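Long-range contacts in SusD superfamily protein (Bacteroides thetaiotaomicron VPI-5482, PDB 3HDX), which probably binds polysaccharide at the outer membrane for uptake, as a member of the SusD family of carbohydrate-binding proteins: residues I111-A116 with E168-Q173; W129-L134 with T150-V155; F360-D365 with R422-E427. One frame throughout, in Å; residues are numbered along the deposited sequence.

Interaction 1: I111-A116 with E168-Q173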
loop_
_atom_site.group_PDB
_atom_site.type_symbol
_atom_site.label_atom_id
_atom_site.label_comp_id
_atom_site.label_asym_id
_atom_site.label_seq_id
_atom_site.Cartn_x
_atom_site.Cartn_y
_atom_site.Cartn_z
ATOM N N ILE A 111 -16.342 -12.753 7.911
ATOM C CA ILE A 111 -15.298 -13.043 8.901
ATOM C C ILE A 111 -13.921 -13.039 8.220
ATOM O O ILE A 111 -12.961 -12.464 8.741
ATOM C CB ILE A 111 -15.521 -14.425 9.610
ATOM C CG1 ILE A 111 -16.791 -14.410 10.500
ATOM C CG2 ILE A 111 -14.310 -14.824 10.422
ATOM C CD1 ILE A 111 -16.724 -13.518 11.706
ATOM N N ALA A 112 -13.827 -13.694 7.064
ATOM C CA ALA A 112 -12.547 -13.770 6.355
ATOM C C ALA A 112 -12.035 -12.365 5.960
ATOM O O ALA A 112 -10.839 -12.081 6.076
ATOM C CB ALA A 112 -12.651 -14.712 5.160
ATOM N N GLN A 113 -12.946 -11.494 5.522
ATOM C CA GLN A 113 -12.591 -10.122 5.169
ATOM C C GLN A 113 -12.076 -9.355 6.361
ATOM O O GLN A 113 -11.015 -8.721 6.255
ATOM C CB GLN A 113 -13.743 -9.396 4.511
ATOM C CG GLN A 113 -14.071 -9.901 3.105
ATOM C CD GLN A 113 -15.390 -9.376 2.617
ATOM O OE1 GLN A 113 -15.488 -8.251 2.107
ATOM N NE2 GLN A 113 -16.431 -10.218 2.743
ATOM N N VAL A 114 -12.832 -9.372 7.480
ATOM C CA VAL A 114 -12.395 -8.585 8.651
ATOM C C VAL A 114 -11.088 -9.165 9.219
ATOM O O VAL A 114 -10.216 -8.417 9.660
ATOM C CB VAL A 114 -13.480 -8.384 9.733
ATOM C CG1 VAL A 114 -14.690 -7.694 9.098
ATOM C CG2 VAL A 114 -13.838 -9.667 10.410
ATOM N N ARG A 115 -10.947 -10.485 9.194
ATOM C CA ARG A 115 -9.724 -11.133 9.658
ATOM C C ARG A 115 -8.539 -10.636 8.805
ATOM O O ARG A 115 -7.459 -10.339 9.354
ATOM C CB ARG A 115 -9.839 -12.666 9.552
ATOM C CG ARG A 115 -8.682 -13.409 10.103
ATOM C CD ARG A 115 -8.767 -14.880 9.894
ATOM N NE ARG A 115 -9.831 -15.562 10.583
ATOM C CZ ARG A 115 -9.801 -16.060 11.808
ATOM N NH1 ARG A 115 -8.824 -15.777 12.648
ATOM N NH2 ARG A 115 -10.848 -16.778 12.242
ATOM N N ALA A 116 -8.725 -10.603 7.485
ATOM C CA ALA A 116 -7.670 -10.151 6.571
ATOM C C ALA A 116 -7.355 -8.656 6.764
ATOM O O ALA A 116 -6.185 -8.263 6.698
ATOM C CB ALA A 116 -8.057 -10.462 5.101
ATOM N N GLU A 168 -8.722 -19.463 3.288
ATOM C CA GLU A 168 -9.588 -20.647 3.147
ATOM C C GLU A 168 -11.035 -20.262 2.799
ATOM O O GLU A 168 -11.727 -21.021 2.098
ATOM C CB GLU A 168 -9.465 -21.566 4.369
ATOM C CG GLU A 168 -8.084 -22.208 4.408
ATOM C CD GLU A 168 -7.821 -23.018 3.131
ATOM O OE1 GLU A 168 -8.471 -24.094 2.975
ATOM O OE2 GLU A 168 -7.006 -22.572 2.259
ATOM N N ASP A 169 -11.480 -19.088 3.254
ATOM C CA ASP A 169 -12.853 -18.601 3.022
ATOM C C ASP A 169 -13.017 -17.405 2.094
ATOM O O ASP A 169 -14.142 -17.129 1.678
ATOM C CB ASP A 169 -13.554 -18.315 4.358
ATOM C CG ASP A 169 -13.810 -19.566 5.168
ATOM O OD1 ASP A 169 -14.189 -20.578 4.570
ATOM O OD2 ASP A 169 -13.673 -19.521 6.409
ATOM N N LEU A 170 -11.932 -16.717 1.721
ATOM C CA LEU A 170 -12.039 -15.586 0.808
ATOM C C LEU A 170 -12.186 -16.096 -0.619
ATOM O O LEU A 170 -11.343 -16.884 -1.059
ATOM C CB LEU A 170 -10.799 -14.686 0.840
ATOM C CG LEU A 170 -10.575 -13.853 2.094
ATOM C CD1 LEU A 170 -9.077 -13.376 2.124
ATOM C CD2 LEU A 170 -11.595 -12.701 2.173
ATOM N N PRO A 171 -13.253 -15.666 -1.311
ATOM C CA PRO A 171 -13.387 -16.041 -2.705
ATOM C C PRO A 171 -12.562 -15.108 -3.612
ATOM O O PRO A 171 -12.009 -14.094 -3.165
ATOM C CB PRO A 171 -14.890 -15.859 -2.947
ATOM C CG PRO A 171 -15.192 -14.603 -2.157
ATOM C CD PRO A 171 -14.311 -14.720 -0.903
ATOM N N TYR A 172 -12.422 -15.505 -4.868
ATOM C CA TYR A 172 -11.844 -14.639 -5.909
ATOM C C TYR A 172 -12.830 -13.499 -6.233
ATOM O O TYR A 172 -12.420 -12.340 -6.336
ATOM C CB TYR A 172 -11.479 -15.412 -7.154
ATOM C CG TYR A 172 -10.350 -16.374 -6.921
ATOM C CD1 TYR A 172 -9.071 -15.903 -6.648
ATOM C CD2 TYR A 172 -10.511 -17.758 -7.028
ATOM C CE1 TYR A 172 -8.017 -16.754 -6.455
ATOM C CE2 TYR A 172 -9.442 -18.610 -6.834
ATOM C CZ TYR A 172 -8.177 -18.103 -6.549
ATOM O OH TYR A 172 -7.097 -18.949 -6.360
ATOM N N GLN A 173 -14.116 -13.861 -6.416
ATOM C CA GLN A 173 -15.197 -12.900 -6.684
ATOM C C GLN A 173 -16.375 -13.215 -5.780
ATOM O O GLN A 173 -16.573 -14.386 -5.397
ATOM C CB GLN A 173 -15.588 -12.910 -8.161
ATOM C CG GLN A 173 -14.454 -12.416 -9.032
ATOM C CD GLN A 173 -14.835 -12.100 -10.440
ATOM O OE1 GLN A 173 -15.831 -11.449 -10.689
ATOM N NE2 GLN A 173 -14.000 -12.507 -11.384
#
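Ala-112 is the first residue of 111-116 to meet the other segment, and its CA, 5.9 Å from the CA of Leu-170, belongs to the closest CA pair between the segments. Its CB points toward 168-173 and is met by two groups: the CB of Asp-169 lies 3.8 Å from Ala-112 CB, and the CD2 methyl of Leu-170 comes equally near. Alanine suits this buried place because its short side chain lets Leu-170 and the helix backbone come close. Gln-113 follows with CG anti to its carbonyl carbon (chi1 -70°) and an extended chain that crosses Leu-170 obliquely. It offers carbon to the contact, its CG sitting 3.9 Å from Leu-170 CD2, and CD2 also lies 3.8 Å from the backbone N of Gln-113. The amide end turns to other partners, OE1 to Tyr-22 and NE2 to Tyr-181 and the carbonyl of Tyr-109, so a buried polar group is paired while its stem serves as apolar surface. Helices 104-129 and 152-169 run antiparallel as an alpha hairpin, consistent with the TPR-like helical architecture of SusD proteins; here the chain leaving the second helix lays Leu-170 against the first. Val-114 faces helices 11-30 and 76-91 instead. Arg-115 reaches helix 152-169 earlier in its course, where NH1 forms a salt bridge with Glu-162. One helical turn beyond Ala-112, Ala-116 again presents a methyl, and the forked end of Leu-170 spans the two alanines: CD2 serves Ala-112, while CD1 stands 4.3 Å from Ala-116 CB. Leu-163 and Phe-194 also touch this second methyl.

Interaction 2: W129-L134 with T150-V155; sequences WGDVPL and TDAQTV
Asp-131 OD1 accepts from Ala-152 N over 2.9 Å, the N-H coming from above the carboxylate plane, 44° out of it. A water donates to this same OD1 and to Asp-151 OD1, bridging two oxygens that stand only 4.2 Å apart. Asp-151 is the N-cap of helix 152-169, and its OD2 accepts a weak bond from Gln-153 N. Beside this, Val-132 and Thr-150 form a single antiparallel bridge, a hydrogen-bonded pair: Thr-150 N donates to Val-132 O over 2.9 Å from well above the carbonyl plane, whereas the return bond from Val-132 N to Thr-150 O is weak at 3.2 Å. Thr-150 adds its hydroxyl, set beside its backbone N (chi1 -54°), so that OG1 receives Leu-134 N at 2.9 Å. Further out, Val-155 CG2 packs 4.1 Å from Val-132 CG2, the two valines crossing at about a right angle, and equally near Leu-134 CB. Gly-130, with positive phi (82°), ends helix 104-129 and turns the chain into this contact. With two aspartates at one helix start, the N-H groups of Ala-152 and Gln-153 and the helix dipole probably stabilise both negative charges, and the shared water may ease their repulsion.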
loop_
_atom_site.group_PDB
_atom_site.type_symbol
_atom_site.label_atom_id
_atom_site.label_comp_id
_atom_site.label_asym_id
_atom_site.label_seq_id
_atom_site.Cartn_x
_atom_site.Cartn_y
_atom_site.Cartn_z
ATOM N N TRP A 129 6.149 1.413 12.588
ATOM C CA TRP A 129 6.627 1.533 13.967
ATOM C C TRP A 129 7.535 0.400 14.431
ATOM O O TRP A 129 8.223 0.550 15.429
ATOM C CB TRP A 129 5.440 1.659 14.955
ATOM C CG TRP A 129 4.729 2.970 14.888
ATOM C CD1 TRP A 129 5.120 4.154 15.483
ATOM C CD2 TRP A 129 3.490 3.246 14.235
ATOM N NE1 TRP A 129 4.212 5.139 15.194
ATOM C CE2 TRP A 129 3.201 4.603 14.433
ATOM C CE3 TRP A 129 2.605 2.479 13.473
ATOM C CZ2 TRP A 129 2.072 5.198 13.891
ATOM C CZ3 TRP A 129 1.493 3.076 12.925
ATOM C CH2 TRP A 129 1.229 4.416 13.148
ATOM N N GLY A 130 7.552 -0.720 13.710
ATOM C CA GLY A 130 8.304 -1.893 14.162
ATOM C C GLY A 130 7.463 -2.658 15.189
ATOM O O GLY A 130 6.354 -3.093 14.904
ATOM N N ASP A 131 7.976 -2.782 16.409
ATOM C CA ASP A 131 7.270 -3.481 17.458
ATOM C C ASP A 131 5.984 -2.722 17.781
ATOM O O ASP A 131 6.000 -1.499 17.914
ATOM C CB ASP A 131 8.112 -3.574 18.735
ATOM C CG ASP A 131 9.412 -4.349 18.583
ATOM O OD1 ASP A 131 9.661 -5.059 17.572
ATOM O OD2 ASP A 131 10.211 -4.245 19.569
ATOM N N VAL A 132 4.879 -3.443 17.944
ATOM C CA VAL A 132 3.592 -2.832 18.303
ATOM C C VAL A 132 2.859 -3.798 19.224
ATOM O O VAL A 132 3.073 -5.031 19.116
ATOM C CB VAL A 132 2.694 -2.488 17.064
ATOM C CG1 VAL A 132 3.370 -1.497 16.125
ATOM C CG2 VAL A 132 2.313 -3.771 16.319
ATOM N N PRO A 133 1.990 -3.278 20.133
ATOM C CA PRO A 133 1.280 -4.239 21.017
ATOM C C PRO A 133 0.364 -5.213 20.239
ATOM O O PRO A 133 -0.447 -4.775 19.397
ATOM C CB PRO A 133 0.448 -3.347 21.951
ATOM C CG PRO A 133 1.097 -2.039 21.884
ATOM C CD PRO A 133 1.841 -1.885 20.598
ATOM N N LEU A 134 0.562 -6.512 20.478
ATOM C CA LEU A 134 -0.231 -7.517 19.780
ATOM C C LEU A 134 -1.519 -7.808 20.568
ATOM O O LEU A 134 -1.498 -8.517 21.567
ATOM C CB LEU A 134 0.589 -8.778 19.534
ATOM C CG LEU A 134 -0.154 -9.901 18.794
ATOM C CD1 LEU A 134 -0.820 -9.478 17.473
ATOM C CD2 LEU A 134 0.845 -11.119 18.597
ATOM N N THR A 150 4.921 -5.601 21.282
ATOM C CA THR A 150 5.272 -6.993 20.969
ATOM C C THR A 150 6.301 -6.988 19.853
ATOM O O THR A 150 6.205 -6.175 18.936
ATOM C CB THR A 150 4.010 -7.777 20.538
ATOM O OG1 THR A 150 2.995 -7.631 21.549
ATOM C CG2 THR A 150 4.320 -9.289 20.293
ATOM N N ASP A 151 7.257 -7.913 19.934
ATOM C CA ASP A 151 8.272 -8.054 18.905
ATOM C C ASP A 151 7.615 -8.097 17.501
ATOM O O ASP A 151 6.642 -8.828 17.282
ATOM C CB ASP A 151 9.057 -9.343 19.121
ATOM C CG ASP A 151 10.191 -9.454 18.198
ATOM O OD1 ASP A 151 11.242 -8.857 18.463
ATOM O OD2 ASP A 151 10.035 -10.130 17.187
ATOM N N ALA A 152 8.138 -7.298 16.583
ATOM C CA ALA A 152 7.605 -7.213 15.213
ATOM C C ALA A 152 7.507 -8.589 14.572
ATOM O O ALA A 152 6.530 -8.845 13.885
ATOM C CB ALA A 152 8.473 -6.303 14.357
ATOM N N GLN A 153 8.512 -9.460 14.761
ATOM C CA GLN A 153 8.472 -10.814 14.177
ATOM C C GLN A 153 7.254 -11.593 14.666
ATOM O O GLN A 153 6.584 -12.294 13.883
ATOM C CB GLN A 153 9.747 -11.589 14.481
ATOM C CG GLN A 153 9.873 -12.891 13.724
ATOM C CD GLN A 153 11.218 -13.541 13.928
ATOM O OE1 GLN A 153 12.022 -13.119 14.766
ATOM N NE2 GLN A 153 11.466 -14.579 13.176
ATOM N N THR A 154 6.951 -11.468 15.962
ATOM C CA THR A 154 5.785 -12.146 16.554
ATOM C C THR A 154 4.479 -11.624 15.949
ATOM O O THR A 154 3.558 -12.393 15.654
ATOM C CB THR A 154 5.808 -11.991 18.075
ATOM O OG1 THR A 154 7.069 -12.518 18.540
ATOM C CG2 THR A 154 4.642 -12.698 18.734
ATOM N N VAL A 155 4.414 -10.304 15.753
ATOM C CA VAL A 155 3.226 -9.690 15.167
ATOM C C VAL A 155 3.056 -10.177 13.717
ATOM O O VAL A 155 1.948 -10.525 13.282
ATOM C CB VAL A 155 3.289 -8.148 15.246
ATOM C CG1 VAL A 155 2.109 -7.548 14.560
ATOM C CG2 VAL A 155 3.408 -7.664 16.707
HETATM O O HOH W 1 11.797 -6.536 17.359
#

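Interaction 3: F360-D365 with R422-E427; sequences FTRLED and RELMGE
The guanidinium of Arg-362 has the CD2 methyl of Leu-424 over one face, 3.8 Å from NH2, and carboxylates around its edge. Glu-427 meets it side-on and nearly coplanar, the two planes 28° apart. NE points almost straight (178°) at Glu-427 OE1 at 2.8 Å, and NH2 reaches Glu-427 OE2 at the same 2.8 Å; both oxygens use their syn lone pairs, the classic two-pronged salt bridge. Glu-423 is gripped end-on instead, with its carboxylate turned 64° from the guanidinium. Its OE2 alone takes NH1 at 2.9 Å, on the anti lone pair, and NH2 at 3.1 Å, from above its plane. Glu-364 OE1 adds a salt bridge to Arg-362 NH1 through a weak hydrogen bond, 2.9 Å long, while its OE2 is held by Thr-235 N. Arginine suits the centre because five N-H groups lie in one plane; its CG occupies the crowded position between backbone N and carbonyl carbon, and from there the chain runs extended to NE.

Beyond the charges, Leu-424 also touches Asp-365, its CD1 3.8 Å from Asp-365 OD1. The Thr-361 hydroxyl donates to the anti lone pair of Asp-365 OD2, which is also hydrogen-bonded to His-205, while Arg-420 forms a salt bridge with OD1. A water joins Phe-360 O to Glu-427 O. The type II turn from Leu-424 to Glu-427, with Gly-426 at positive phi, brings Glu-427 back to the arginine, so the network pins the end of helix 409-423 to the start of helix 363-376.

Three glutamates in a buried site would repel one another, but Arg-394 and Arg-311 at Glu-423 and Lys-337 at Glu-427 supply further positive charge, which probably keeps these carboxylates ionised.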
loop_
_atom_site.group_PDB
_atom_site.type_symbol
_atom_site.label_atom_id
_atom_site.label_comp_id
_atom_site.label_asym_id
_atom_site.label_seq_id
_atom_site.Cartn_x
_atom_site.Cartn_y
_atom_site.Cartn_z
ATOM N N PHE A 360 -2.900 -0.279 -2.925
ATOM C CA PHE A 360 -1.817 -0.907 -2.212
ATOM C C PHE A 360 -0.967 -1.743 -3.146
ATOM O O PHE A 360 0.251 -1.692 -3.071
ATOM C CB PHE A 360 -2.309 -1.706 -1.011
ATOM C CG PHE A 360 -1.215 -2.427 -0.302
ATOM C CD1 PHE A 360 -0.333 -1.751 0.551
ATOM C CD2 PHE A 360 -0.994 -3.774 -0.527
ATOM C CE1 PHE A 360 0.722 -2.471 1.192
ATOM C CE2 PHE A 360 0.045 -4.444 0.114
ATOM C CZ PHE A 360 0.896 -3.787 0.931
ATOM N N THR A 361 -1.627 -2.536 -3.990
ATOM C CA THR A 361 -0.936 -3.375 -4.949
ATOM C C THR A 361 -1.769 -3.643 -6.186
ATOM O O THR A 361 -2.989 -3.485 -6.227
ATOM C CB THR A 361 -0.458 -4.700 -4.311
ATOM O OG1 THR A 361 0.450 -5.380 -5.199
ATOM C CG2 THR A 361 -1.609 -5.625 -3.920
ATOM N N ARG A 362 -1.042 -4.060 -7.195
ATOM C CA ARG A 362 -1.506 -4.345 -8.528
ATOM C C ARG A 362 -0.482 -5.280 -9.174
ATOM O O ARG A 362 0.619 -5.484 -8.639
ATOM C CB ARG A 362 -1.705 -3.058 -9.344
ATOM C CG ARG A 362 -0.475 -2.143 -9.424
ATOM C CD ARG A 362 -0.918 -0.783 -9.993
ATOM N NE ARG A 362 0.160 0.213 -10.078
ATOM C CZ ARG A 362 0.961 0.380 -11.127
ATOM N NH1 ARG A 362 0.919 -0.430 -12.171
ATOM N NH2 ARG A 362 1.854 1.351 -11.113
ATOM N N LEU A 363 -0.820 -5.814 -10.350
ATOM C CA LEU A 363 0.044 -6.830 -10.974
ATOM C C LEU A 363 1.484 -6.405 -11.194
ATOM O O LEU A 363 2.408 -7.206 -11.025
ATOM C CB LEU A 363 -0.541 -7.427 -12.271
ATOM C CG LEU A 363 -1.518 -8.583 -12.030
ATOM C CD1 LEU A 363 -2.219 -8.981 -13.326
ATOM C CD2 LEU A 363 -0.862 -9.784 -11.385
ATOM N N GLU A 364 1.697 -5.137 -11.519
ATOM C CA GLU A 364 3.074 -4.675 -11.784
ATOM C C GLU A 364 3.937 -4.754 -10.510
ATOM O O GLU A 364 5.130 -5.090 -10.563
ATOM C CB GLU A 364 3.107 -3.251 -12.369
ATOM C CG GLU A 364 2.519 -3.106 -13.791
ATOM C CD GLU A 364 1.010 -3.078 -13.885
ATOM O OE1 GLU A 364 0.311 -3.172 -12.832
ATOM O OE2 GLU A 364 0.528 -2.920 -15.020
ATOM N N ASP A 365 3.340 -4.385 -9.381
ATOM C CA ASP A 365 4.016 -4.488 -8.072
ATOM C C ASP A 365 4.428 -5.942 -7.798
ATOM O O ASP A 365 5.593 -6.225 -7.524
ATOM C CB ASP A 365 3.152 -3.950 -6.945
ATOM C CG ASP A 365 3.704 -4.300 -5.565
ATOM O OD1 ASP A 365 4.931 -4.138 -5.352
ATOM O OD2 ASP A 365 2.907 -4.763 -4.703
ATOM N N ARG A 422 10.204 3.966 -10.685
ATOM C CA ARG A 422 9.451 4.537 -11.778
ATOM C C ARG A 422 7.970 4.131 -11.808
ATOM O O ARG A 422 7.077 4.974 -11.893
ATOM C CB ARG A 422 10.127 4.201 -13.119
ATOM C CG ARG A 422 11.460 4.866 -13.300
ATOM C CD ARG A 422 12.030 4.638 -14.661
ATOM N NE ARG A 422 12.550 3.289 -14.805
ATOM C CZ ARG A 422 13.815 2.902 -14.618
ATOM N NH1 ARG A 422 14.764 3.755 -14.272
ATOM N NH2 ARG A 422 14.126 1.630 -14.801
ATOM N N GLU A 423 7.727 2.835 -11.749
ATOM C CA GLU A 423 6.384 2.317 -11.923
ATOM C C GLU A 423 5.432 2.639 -10.821
ATOM O O GLU A 423 4.293 2.999 -11.096
ATOM C CB GLU A 423 6.453 0.784 -12.128
ATOM C CG GLU A 423 5.128 0.124 -12.410
ATOM C CD GLU A 423 4.425 0.649 -13.678
ATOM O OE1 GLU A 423 5.133 1.117 -14.592
ATOM O OE2 GLU A 423 3.164 0.509 -13.753
ATOM N N LEU A 424 5.915 2.576 -9.589
ATOM C CA LEU A 424 5.066 2.730 -8.423
ATOM C C LEU A 424 5.160 4.117 -7.786
ATOM O O LEU A 424 4.664 4.342 -6.658
ATOM C CB LEU A 424 5.383 1.616 -7.402
ATOM C CG LEU A 424 5.329 0.169 -7.936
ATOM C CD1 LEU A 424 5.890 -0.852 -6.923
ATOM C CD2 LEU A 424 3.889 -0.197 -8.313
HETATM N N MSE A 425 5.734 5.073 -8.503
HETATM C CA MSE A 425 5.892 6.447 -8.000
HETATM C C MSE A 425 4.520 7.011 -7.583
HETATM O O MSE A 425 3.560 6.953 -8.350
HETATM C CB MSE A 425 6.549 7.301 -9.090
HETATM C CG MSE A 425 6.925 8.718 -8.640
HETATM SE SE MSE A 425 7.971 9.634 -9.975
HETATM C CE MSE A 425 9.677 8.782 -9.812
ATOM N N GLY A 426 4.448 7.524 -6.361
ATOM C CA GLY A 426 3.215 8.046 -5.842
ATOM C C GLY A 426 2.196 7.043 -5.298
ATOM O O GLY A 426 1.062 7.435 -4.927
ATOM N N GLU A 427 2.599 5.763 -5.213
ATOM C CA GLU A 427 1.725 4.695 -4.710
ATOM C C GLU A 427 2.113 4.147 -3.334
ATOM O O GLU A 427 1.635 3.082 -2.923
ATOM C CB GLU A 427 1.602 3.592 -5.741
ATOM C CG GLU A 427 1.010 4.067 -7.060
ATOM C CD GLU A 427 0.977 3.016 -8.120
ATOM O OE1 GLU A 427 0.588 1.833 -7.862
ATOM O OE2 GLU A 427 1.336 3.358 -9.276
HETATM O O HOH W 2 1.178 0.655 -1.472
#

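Interactions 1 and 2 belong to the same helical hairpin: helix 104-129 supplies 111-116 and leads into 129-134, and helix 152-169 starts in interaction 2 and ends in interaction 1. Their centres are 24 Å apart, and interaction 2 falls within the stretch of chain that interaction 1 spans, so the hairpin is tied at its connecting loop by interaction 2 and again toward its open end by interaction 1. Interaction 3 comes later, in the C-terminal part of the chain, about 23 Å and 26 Å from interactions 1 and 2 between centres. None touches another; they join separate parts of one largely helical protein.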